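Local structure of uncharacterized protein (Deinococcus radiodurans, 3M33) at residues 44-49 against 68-73; 123-128 against 155-160; 169-174 against 206-211. The protein is of unknown function but carries a methyltransferase-type domain and may therefore act as a methyltransferase. All coordinates share one frame; numbering follows the deposited sequence.

Contact 1. Residues 44-49 against 68-73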
loop_
_atom_site.group_PDB
_atom_site.type_symbol
_atom_site.label_atom_id
_atom_site.label_comp_id
_atom_site.label_asym_id
_atom_site.label_seq_id
_atom_site.Cartn_x
_atom_site.Cartn_y
_atom_site.Cartn_z
ATOM N N ARG A 44 2.003 -6.741 14.833
ATOM C CA ARG A 44 2.686 -6.508 16.112
ATOM C C ARG A 44 2.374 -5.127 16.679
ATOM O O ARG A 44 2.379 -4.933 17.888
ATOM C CB ARG A 44 4.215 -6.654 15.971
ATOM C CG ARG A 44 4.724 -8.054 15.654
ATOM C CD ARG A 44 6.256 -8.041 15.505
ATOM N NE ARG A 44 6.939 -8.005 16.803
ATOM C CZ ARG A 44 7.442 -6.912 17.376
ATOM N NH1 ARG A 44 7.375 -5.729 16.769
ATOM N NH2 ARG A 44 8.028 -7.005 18.563
ATOM N N LEU A 45 2.119 -4.159 15.803
ATOM C CA LEU A 45 1.871 -2.775 16.226
ATOM C C LEU A 45 0.436 -2.465 16.695
ATOM O O LEU A 45 0.171 -1.369 17.187
ATOM C CB LEU A 45 2.220 -1.824 15.087
ATOM C CG LEU A 45 3.719 -1.677 14.794
ATOM C CD1 LEU A 45 3.912 -1.304 13.331
ATOM C CD2 LEU A 45 4.353 -0.638 15.720
ATOM N N LEU A 46 -0.490 -3.400 16.531
ATOM C CA LEU A 46 -1.896 -3.107 16.835
ATOM C C LEU A 46 -2.293 -3.597 18.229
ATOM O O LEU A 46 -2.083 -4.758 18.561
ATOM C CB LEU A 46 -2.818 -3.743 15.785
ATOM C CG LEU A 46 -2.635 -3.197 14.361
ATOM C CD1 LEU A 46 -3.427 -3.990 13.359
ATOM C CD2 LEU A 46 -3.041 -1.744 14.331
ATOM N N THR A 47 -2.875 -2.712 19.031
ATOM C CA THR A 47 -3.427 -3.100 20.327
ATOM C C THR A 47 -4.821 -2.502 20.451
ATOM O O THR A 47 -5.161 -1.595 19.694
ATOM C CB THR A 47 -2.569 -2.567 21.491
ATOM O OG1 THR A 47 -2.846 -1.172 21.692
ATOM C CG2 THR A 47 -1.090 -2.773 21.198
ATOM N N PRO A 48 -5.626 -2.989 21.415
ATOM C CA PRO A 48 -6.985 -2.454 21.588
ATOM C C PRO A 48 -6.984 -0.995 22.043
ATOM O O PRO A 48 -8.052 -0.421 22.188
ATOM C CB PRO A 48 -7.590 -3.343 22.686
ATOM C CG PRO A 48 -6.709 -4.546 22.761
ATOM C CD PRO A 48 -5.340 -4.078 22.369
ATOM N N GLN A 49 -5.811 -0.408 22.271
ATOM C CA GLN A 49 -5.723 1.021 22.556
ATOM C C GLN A 49 -5.252 1.845 21.346
ATOM O O GLN A 49 -5.252 3.063 21.396
ATOM C CB GLN A 49 -4.779 1.276 23.741
ATOM C CG GLN A 49 -5.274 0.726 25.103
ATOM C CD GLN A 49 -5.202 -0.806 25.233
ATOM O OE1 GLN A 49 -4.267 -1.448 24.742
ATOM N NE2 GLN A 49 -6.188 -1.388 25.919
ATOM N N PRO A 68 -10.361 -4.462 13.266
ATOM C CA PRO A 68 -10.967 -4.806 14.558
ATOM C C PRO A 68 -9.949 -4.956 15.689
ATOM O O PRO A 68 -10.343 -4.982 16.853
ATOM C CB PRO A 68 -11.658 -6.150 14.279
ATOM C CG PRO A 68 -11.894 -6.159 12.792
ATOM C CD PRO A 68 -10.661 -5.469 12.234
ATOM N N GLN A 69 -8.666 -5.034 15.359
ATOM C CA GLN A 69 -7.638 -5.271 16.368
ATOM C C GLN A 69 -7.245 -3.962 17.034
ATOM O O GLN A 69 -6.612 -3.960 18.087
ATOM C CB GLN A 69 -6.408 -5.968 15.757
ATOM C CG GLN A 69 -6.427 -7.475 15.912
ATOM C CD GLN A 69 -5.269 -8.166 15.204
ATOM O OE1 GLN A 69 -4.658 -9.090 15.749
ATOM N NE2 GLN A 69 -4.964 -7.723 13.979
ATOM N N ALA A 70 -7.653 -2.852 16.429
ATOM C CA ALA A 70 -7.332 -1.514 16.942
ATOM C C ALA A 70 -8.497 -0.882 17.713
ATOM O O ALA A 70 -9.633 -1.336 17.619
ATOM C CB ALA A 70 -6.920 -0.589 15.768
ATOM N N ALA A 71 -8.216 0.174 18.470
ATOM C CA ALA A 71 -9.263 0.919 19.163
ATOM C C ALA A 71 -10.124 1.649 18.148
ATOM O O ALA A 71 -11.338 1.735 18.299
ATOM C CB ALA A 71 -8.646 1.943 20.125
ATOM N N ARG A 72 -9.473 2.196 17.125
ATOM C CA ARG A 72 -10.161 2.914 16.052
ATOM C C ARG A 72 -9.321 2.786 14.781
ATOM O O ARG A 72 -8.104 2.904 14.834
ATOM C CB ARG A 72 -10.339 4.390 16.423
ATOM C CG ARG A 72 -11.051 5.224 15.355
ATOM C CD ARG A 72 -11.382 6.627 15.849
ATOM N NE ARG A 72 -12.085 7.400 14.824
ATOM C CZ ARG A 72 -11.531 8.379 14.116
ATOM N NH1 ARG A 72 -10.269 8.719 14.343
ATOM N NH2 ARG A 72 -12.240 9.024 13.195
ATOM N N TRP A 73 -9.964 2.513 13.654
ATOM C CA TRP A 73 -9.273 2.492 12.365
ATOM C C TRP A 73 -9.896 3.557 11.481
ATOM O O TRP A 73 -10.959 3.346 10.897
ATOM C CB TRP A 73 -9.420 1.119 11.699
ATOM C CG TRP A 73 -8.563 0.889 10.482
ATOM C CD1 TRP A 73 -8.823 1.285 9.190
ATOM C CD2 TRP A 73 -7.324 0.168 10.436
ATOM N NE1 TRP A 73 -7.818 0.865 8.358
ATOM C CE2 TRP A 73 -6.884 0.180 9.096
ATOM C CE3 TRP A 73 -6.546 -0.485 11.400
ATOM C CZ2 TRP A 73 -5.695 -0.423 8.699
ATOM C CZ3 TRP A 73 -5.352 -1.084 10.998
ATOM C CH2 TRP A 73 -4.941 -1.044 9.666
#

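Contact 2. Residues 123-128 against 155-160. With SO4 (sulfate ion), chain G.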
loop_
_atom_site.group_PDB
_atom_site.type_symbol
_atom_site.label_atom_id
_atom_site.label_comp_id
_atom_site.label_asym_id
_atom_site.label_seq_id
_atom_site.Cartn_x
_atom_site.Cartn_y
_atom_site.Cartn_z
ATOM N N SER A 123 2.779 11.301 0.539
ATOM C CA SER A 123 2.722 12.711 0.927
ATOM C C SER A 123 2.189 12.840 2.343
ATOM O O SER A 123 2.426 13.850 2.996
ATOM C CB SER A 123 1.857 13.536 -0.029
ATOM O OG SER A 123 0.495 13.184 0.103
ATOM N N VAL A 124 1.489 11.812 2.825
ATOM C CA VAL A 124 0.940 11.867 4.175
ATOM C C VAL A 124 2.074 12.038 5.196
ATOM O O VAL A 124 1.857 12.535 6.291
ATOM C CB VAL A 124 0.107 10.622 4.522
ATOM C CG1 VAL A 124 0.974 9.359 4.496
ATOM C CG2 VAL A 124 -0.512 10.782 5.881
ATOM N N ILE A 125 3.286 11.636 4.818
ATOM C CA ILE A 125 4.446 11.749 5.700
ATOM C C ILE A 125 4.634 13.201 6.123
ATOM O O ILE A 125 4.942 13.494 7.272
ATOM C CB ILE A 125 5.729 11.218 5.012
ATOM C CG1 ILE A 125 5.657 9.692 4.868
ATOM C CG2 ILE A 125 6.984 11.593 5.817
ATOM C CD1 ILE A 125 6.749 9.099 3.989
ATOM N N LEU A 126 4.408 14.116 5.191
ATOM C CA LEU A 126 4.629 15.525 5.458
ATOM C C LEU A 126 3.543 16.106 6.369
ATOM O O LEU A 126 3.711 17.189 6.912
ATOM C CB LEU A 126 4.746 16.296 4.144
ATOM C CG LEU A 126 5.961 15.877 3.317
ATOM C CD1 LEU A 126 5.975 16.556 1.938
ATOM C CD2 LEU A 126 7.240 16.185 4.093
ATOM N N ARG A 127 2.450 15.371 6.568
ATOM C CA ARG A 127 1.419 15.801 7.516
ATOM C C ARG A 127 1.558 15.134 8.893
ATOM O O ARG A 127 0.727 15.358 9.789
ATOM C CB ARG A 127 0.016 15.532 6.952
ATOM C CG ARG A 127 -0.168 15.939 5.498
ATOM C CD ARG A 127 0.075 17.443 5.325
ATOM N NE ARG A 127 -0.923 18.227 6.050
ATOM C CZ ARG A 127 -2.112 18.550 5.549
ATOM N NH1 ARG A 127 -2.431 18.170 4.317
ATOM N NH2 ARG A 127 -2.972 19.265 6.268
ATOM N N LEU A 128 2.600 14.322 9.077
ATOM C CA LEU A 128 2.777 13.610 10.358
ATOM C C LEU A 128 2.779 14.523 11.598
ATOM O O LEU A 128 2.199 14.172 12.631
ATOM C CB LEU A 128 4.009 12.684 10.329
ATOM C CG LEU A 128 3.821 11.406 9.507
ATOM C CD1 LEU A 128 5.111 10.607 9.375
ATOM C CD2 LEU A 128 2.726 10.568 10.121
ATOM N N ALA A 155 12.908 12.267 6.848
ATOM C CA ALA A 155 13.981 13.169 7.304
ATOM C C ALA A 155 13.446 14.595 7.399
ATOM O O ALA A 155 13.677 15.297 8.379
ATOM C CB ALA A 155 15.208 13.116 6.367
ATOM N N ALA A 156 12.704 15.014 6.383
ATOM C CA ALA A 156 12.203 16.385 6.345
ATOM C C ALA A 156 11.301 16.752 7.531
ATOM O O ALA A 156 11.239 17.914 7.921
ATOM C CB ALA A 156 11.505 16.671 5.008
ATOM N N VAL A 157 10.597 15.783 8.113
ATOM C CA VAL A 157 9.777 16.099 9.283
ATOM C C VAL A 157 10.432 15.654 10.589
ATOM O O VAL A 157 9.785 15.620 11.630
ATOM C CB VAL A 157 8.338 15.528 9.193
ATOM C CG1 VAL A 157 7.536 16.249 8.110
ATOM C CG2 VAL A 157 8.356 14.017 8.957
ATOM N N GLY A 158 11.715 15.318 10.529
ATOM C CA GLY A 158 12.459 14.933 11.722
ATOM C C GLY A 158 12.047 13.604 12.342
ATOM O O GLY A 158 12.094 13.447 13.563
ATOM N N TRP A 159 11.648 12.646 11.507
ATOM C CA TRP A 159 11.309 11.302 11.977
ATOM C C TRP A 159 12.460 10.314 11.754
ATOM O O TRP A 159 13.229 10.462 10.811
ATOM C CB TRP A 159 10.027 10.805 11.287
ATOM C CG TRP A 159 8.783 11.322 11.953
ATOM C CD1 TRP A 159 8.531 12.618 12.324
ATOM C CD2 TRP A 159 7.634 10.562 12.350
ATOM N NE1 TRP A 159 7.305 12.704 12.928
ATOM C CE2 TRP A 159 6.730 11.459 12.955
ATOM C CE3 TRP A 159 7.283 9.208 12.258
ATOM C CZ2 TRP A 159 5.496 11.050 13.458
ATOM C CZ3 TRP A 159 6.066 8.801 12.763
ATOM C CH2 TRP A 159 5.184 9.718 13.355
ATOM N N ASP A 160 12.567 9.305 12.619
ATOM C CA ASP A 160 13.625 8.306 12.509
ATOM C C ASP A 160 13.105 6.994 11.938
ATOM O O ASP A 160 12.025 6.531 12.306
ATOM C CB ASP A 160 14.213 8.005 13.880
ATOM C CG ASP A 160 14.778 9.227 14.547
ATOM O OD1 ASP A 160 15.768 9.774 14.026
ATOM O OD2 ASP A 160 14.231 9.634 15.596
HETATM S S SO4 G . 1.360 10.979 -2.617
HETATM O O1 SO4 G . 2.546 10.151 -2.411
HETATM O O2 SO4 G . 0.491 10.362 -3.612
HETATM O O3 SO4 G . 0.603 11.118 -1.380
HETATM O O4 SO4 G . 1.786 12.298 -3.085
#

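Contact 3. Residues 169-174 against 206-211. With SO4 (sulfate ion), chain I; SO4 (sulfate ion), chain E.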
loop_
_atom_site.group_PDB
_atom_site.type_symbol
_atom_site.label_atom_id
_atom_site.label_comp_id
_atom_site.label_asym_id
_atom_site.label_seq_id
_atom_site.Cartn_x
_atom_site.Cartn_y
_atom_site.Cartn_z
ATOM N N VAL A 169 11.549 -10.925 -4.736
ATOM C CA VAL A 169 11.128 -12.316 -4.889
ATOM C C VAL A 169 10.933 -12.677 -6.364
ATOM O O VAL A 169 10.316 -11.930 -7.122
ATOM C CB VAL A 169 9.821 -12.564 -4.117
ATOM C CG1 VAL A 169 9.427 -14.046 -4.183
ATOM C CG2 VAL A 169 10.011 -12.142 -2.680
ATOM N N LEU A 170 11.480 -13.809 -6.787
ATOM C CA LEU A 170 11.327 -14.232 -8.170
ATOM C C LEU A 170 9.854 -14.510 -8.462
ATOM O O LEU A 170 9.187 -15.205 -7.699
ATOM C CB LEU A 170 12.150 -15.501 -8.434
ATOM C CG LEU A 170 12.083 -16.089 -9.843
ATOM C CD1 LEU A 170 12.663 -15.093 -10.850
ATOM C CD2 LEU A 170 12.813 -17.419 -9.939
ATOM N N ALA A 171 9.344 -13.963 -9.559
ATOM C CA ALA A 171 8.010 -14.325 -10.030
ATOM C C ALA A 171 8.049 -14.567 -11.532
ATOM O O ALA A 171 9.043 -14.242 -12.188
ATOM C CB ALA A 171 7.014 -13.221 -9.701
ATOM N N HIS A 172 6.974 -15.137 -12.079
ATOM C CA HIS A 172 6.835 -15.274 -13.534
ATOM C C HIS A 172 5.500 -14.721 -14.005
ATOM O O HIS A 172 4.469 -14.925 -13.352
ATOM C CB HIS A 172 6.924 -16.737 -13.967
ATOM C CG HIS A 172 8.212 -17.397 -13.598
ATOM N ND1 HIS A 172 9.252 -17.551 -14.491
ATOM C CD2 HIS A 172 8.630 -17.945 -12.433
ATOM C CE1 HIS A 172 10.256 -18.162 -13.890
ATOM N NE2 HIS A 172 9.903 -18.414 -12.641
ATOM N N ALA A 173 5.527 -14.012 -15.129
ATOM C CA ALA A 173 4.304 -13.686 -15.860
ATOM C C ALA A 173 4.039 -14.870 -16.792
ATOM O O ALA A 173 4.860 -15.174 -17.665
ATOM C CB ALA A 173 4.481 -12.417 -16.647
ATOM N N PRO A 174 2.901 -15.558 -16.597
ATOM C CA PRO A 174 2.716 -16.866 -17.251
ATOM C C PRO A 174 2.541 -16.781 -18.763
ATOM O O PRO A 174 2.841 -17.753 -19.441
ATOM C CB PRO A 174 1.440 -17.433 -16.597
ATOM C CG PRO A 174 1.218 -16.590 -15.363
ATOM C CD PRO A 174 1.806 -15.231 -15.673
ATOM N N TYR A 206 10.773 -12.329 -13.528
ATOM C CA TYR A 206 11.066 -10.962 -13.113
ATOM C C TYR A 206 11.037 -10.960 -11.580
ATOM O O TYR A 206 10.721 -11.988 -10.958
ATOM C CB TYR A 206 10.032 -9.974 -13.699
ATOM C CG TYR A 206 8.671 -10.075 -13.054
ATOM C CD1 TYR A 206 8.290 -9.184 -12.052
ATOM C CD2 TYR A 206 7.766 -11.071 -13.428
ATOM C CE1 TYR A 206 7.045 -9.274 -11.440
ATOM C CE2 TYR A 206 6.508 -11.171 -12.812
ATOM C CZ TYR A 206 6.164 -10.266 -11.815
ATOM O OH TYR A 206 4.944 -10.346 -11.185
ATOM N N ARG A 207 11.371 -9.830 -10.963
ATOM C CA ARG A 207 11.383 -9.766 -9.509
ATOM C C ARG A 207 10.210 -8.943 -8.997
ATOM O O ARG A 207 9.966 -7.853 -9.473
ATOM C CB ARG A 207 12.690 -9.159 -9.007
ATOM C CG ARG A 207 13.920 -9.876 -9.517
ATOM C CD ARG A 207 14.053 -11.252 -8.874
ATOM N NE ARG A 207 14.929 -11.188 -7.712
ATOM C CZ ARG A 207 16.044 -11.893 -7.581
ATOM N NH1 ARG A 207 16.789 -11.751 -6.490
ATOM N NH2 ARG A 207 16.407 -12.740 -8.537
ATOM N N GLU A 208 9.466 -9.476 -8.043
ATOM C CA GLU A 208 8.522 -8.643 -7.317
ATOM C C GLU A 208 9.310 -8.044 -6.161
ATOM O O GLU A 208 9.863 -8.771 -5.344
ATOM C CB GLU A 208 7.359 -9.499 -6.788
ATOM C CG GLU A 208 6.308 -9.866 -7.839
ATOM C CD GLU A 208 5.357 -8.711 -8.141
ATOM O OE1 GLU A 208 5.364 -7.714 -7.372
ATOM O OE2 GLU A 208 4.596 -8.804 -9.134
ATOM N N GLU A 209 9.364 -6.724 -6.072
ATOM C CA GLU A 209 10.194 -6.104 -5.051
ATOM C C GLU A 209 9.412 -5.129 -4.179
ATOM O O GLU A 209 8.488 -4.479 -4.642
ATOM C CB GLU A 209 11.412 -5.428 -5.704
ATOM C CG GLU A 209 12.091 -6.343 -6.702
ATOM C CD GLU A 209 13.470 -5.864 -7.143
ATOM O OE1 GLU A 209 13.608 -4.694 -7.538
ATOM O OE2 GLU A 209 14.413 -6.673 -7.083
ATOM N N ARG A 210 9.784 -5.033 -2.906
ATOM C CA ARG A 210 9.081 -4.154 -1.979
ATOM C C ARG A 210 10.062 -3.428 -1.068
ATOM O O ARG A 210 11.136 -3.938 -0.775
ATOM C CB ARG A 210 8.089 -4.945 -1.123
ATOM C CG ARG A 210 7.074 -5.755 -1.917
ATOM C CD ARG A 210 5.930 -4.890 -2.501
ATOM N NE ARG A 210 4.910 -5.756 -3.095
ATOM C CZ ARG A 210 5.001 -6.268 -4.317
ATOM N NH1 ARG A 210 6.065 -5.981 -5.062
ATOM N NH2 ARG A 210 4.054 -7.079 -4.790
ATOM N N HIS A 211 9.675 -2.239 -0.619
ATOM C CA HIS A 211 10.481 -1.450 0.305
ATOM C C HIS A 211 9.650 -1.195 1.556
ATOM O O HIS A 211 8.708 -0.414 1.515
ATOM C CB HIS A 211 10.820 -0.105 -0.351
ATOM C CG HIS A 211 11.711 0.775 0.468
ATOM N ND1 HIS A 211 11.925 2.105 0.156
ATOM C CD2 HIS A 211 12.464 0.522 1.565
ATOM C CE1 HIS A 211 12.764 2.629 1.031
ATOM N NE2 HIS A 211 13.099 1.695 1.902
HETATM S S SO4 I . 2.421 -10.115 -5.846
HETATM O O1 SO4 I . 1.536 -10.031 -4.682
HETATM O O2 SO4 I . 2.282 -8.934 -6.693
HETATM O O3 SO4 I . 3.800 -10.226 -5.385
HETATM O O4 SO4 I . 2.064 -11.286 -6.639
HETATM S S SO4 E . 15.391 -12.201 -13.228
HETATM O O1 SO4 E . 15.587 -11.983 -11.795
HETATM O O2 SO4 E . 14.369 -13.222 -13.436
HETATM O O3 SO4 E . 14.968 -10.955 -13.869
HETATM O O4 SO4 E . 16.641 -12.662 -13.830
#

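Contact 1. Residues 44-49 against 68-73
Leu46 lays its CD2 methyl against the rim of the Trp73 indole, near the ring plane, with 4.1 Å between Leu46 CD2 and Trp73 CZ3. The two side chains cross at about a right angle, so a methyl meets the edge of the ring. In Leu46, chi1 of -63° sets CG beside the backbone N; the fork then reaches three partners. Leu46 CD2, besides touching Trp73, lies 4.3 Å from Ala70 CB, while Leu46 CD1 is 4.1 Å from Gln69 NE2. A branched leucine suits this place because each methyl serves a different neighbour. Farther along, the backbones meet directly. Ala70 CA points its hydrogen almost straight at Thr47 O, a CA-H...O contact of 3.5 Å, and no conventional hydrogen bond links the two segments. Ala71 CB packs on the Pro48 carbonyl, 3.2 Å from Pro48 O. Thr47 OG1 accepts from Gln49 N at 3.1 Å, an ST turn that shapes the chain as it leaves helix 36-45. Around this surface contact, Val52 of strand 51-55 touches Leu46, Ala70 and Trp73, and helix 61-66 brings Phe66 to Leu46 and Trp73. The indole N-H bonds to Glu54. The contact joins the end of helix 36-45 to the turn between helix 61-66 and strand 72-77.

Contact 2. Residues 123-128 against 155-160
Leu128 sets its CD1 methyl over the six-membered ring, on one face of the Trp159 indole, just where a Schellman motif ends helix 149-156 and turns the chain toward strand 160-173. The CH-pi contact is nearly perpendicular: Leu128 CD1 lies 3.7 Å from the centroid of the Trp159 six-membered ring, 6° off its normal. The two side chains cross at about a right angle. Leu128 CB comes to 3.8 Å from Trp159 CZ2. A flat indole offers the wide apolar surface such an approach needs; an alanine in place of Trp159 would probably leave Leu128 CD1 without the ring beneath it and open a gap beside Phe138 of strand 136-142. Gly158 is the C-prime residue of the motif, and its positive phi (69°) suits a residue without a side chain.

Val157, the first residue past the helix, turns its two methyls to different partners. Val157 CG1 stands anti to the carbonyl carbon (chi1 -69°) and meets Leu126 CD2 at 4.0 Å, while Val157 CG2 comes to 4.2 Å from Ile125 CG2. Both pairs cross at about a right angle, and the beta-branched valine can serve them together. Ala156 CB adds a looser touch on Leu126 CD2. At the far end of the other segment, Ser123 N donates to O3 of a sulfate ion at 2.9 Å.

Contact 3. Residues 169-174 against 206-211
This is antiparallel strand pairing, made where strand 160-173 nears its end and strand 204-216 has just begun. Four backbone hydrogen bonds hold it. Val169 and Glu208 exchange two, each 2.8 Å (Val169 N to Glu208 O, and Glu208 N to Val169 O). Ala171 and Tyr206 exchange the others; the one from Ala171 N to Tyr206 O is nearly straight, 175° at the hydrogen. Between them Leu170 faces Arg207 as a non-hydrogen-bonded pair. The short strand segments are strongly twisted against each other, 127° between their N-to-C directions. In the mixed sheet strand 204-216 runs antiparallel between strands 136-142 and 160-173, an order consistent with the Rossmann-like class I methyltransferase fold. Val169, Ala171, Tyr206 and Glu208 share one face. There Tyr206 CG sits between the backbone N and the carbonyl carbon (chi1 72°), and the ring lies with one face against Ala171 CB, 3.7 Å from Tyr206 CZ; a small alanine leaves room for it. The phenol OH donates to Glu208 OE2 at 2.6 Å, on its anti side, and also bonds Trp25; OE2 has a further bond to His23. Arg210 grips the other oxygen end-on: NH1 and NH2 both reach Glu208 OE1 at 3.0 Å, a salt bridge in the guanidinium plane. Two donors on one oxygen would probably stabilise its negative charge. A sulfate ion, held weakly by Arg210 NH2, sits alongside.

The three contacts follow one another along the chain, each closing before the next opens, and none touches another. Contacts 1 and 3 both reach the mixed sheet, on opposite sides of the chain's centre: their centres are about 31 Å apart, contact 1 at the start of strand 72-77 toward one border and contact 3 toward the other. Contact 2 lies about 22 Å from contact 1 and about 29 Å from contact 3, centre to centre. Its helix 149-156 leads directly into strand 160-173, which carries half of contact 3, and the contacts' nearest atoms are about 9 Å apart. Sulfate ions, probably from the crystallisation liquor, bind at contacts 2 and 3; no substrate or cofactor site is established.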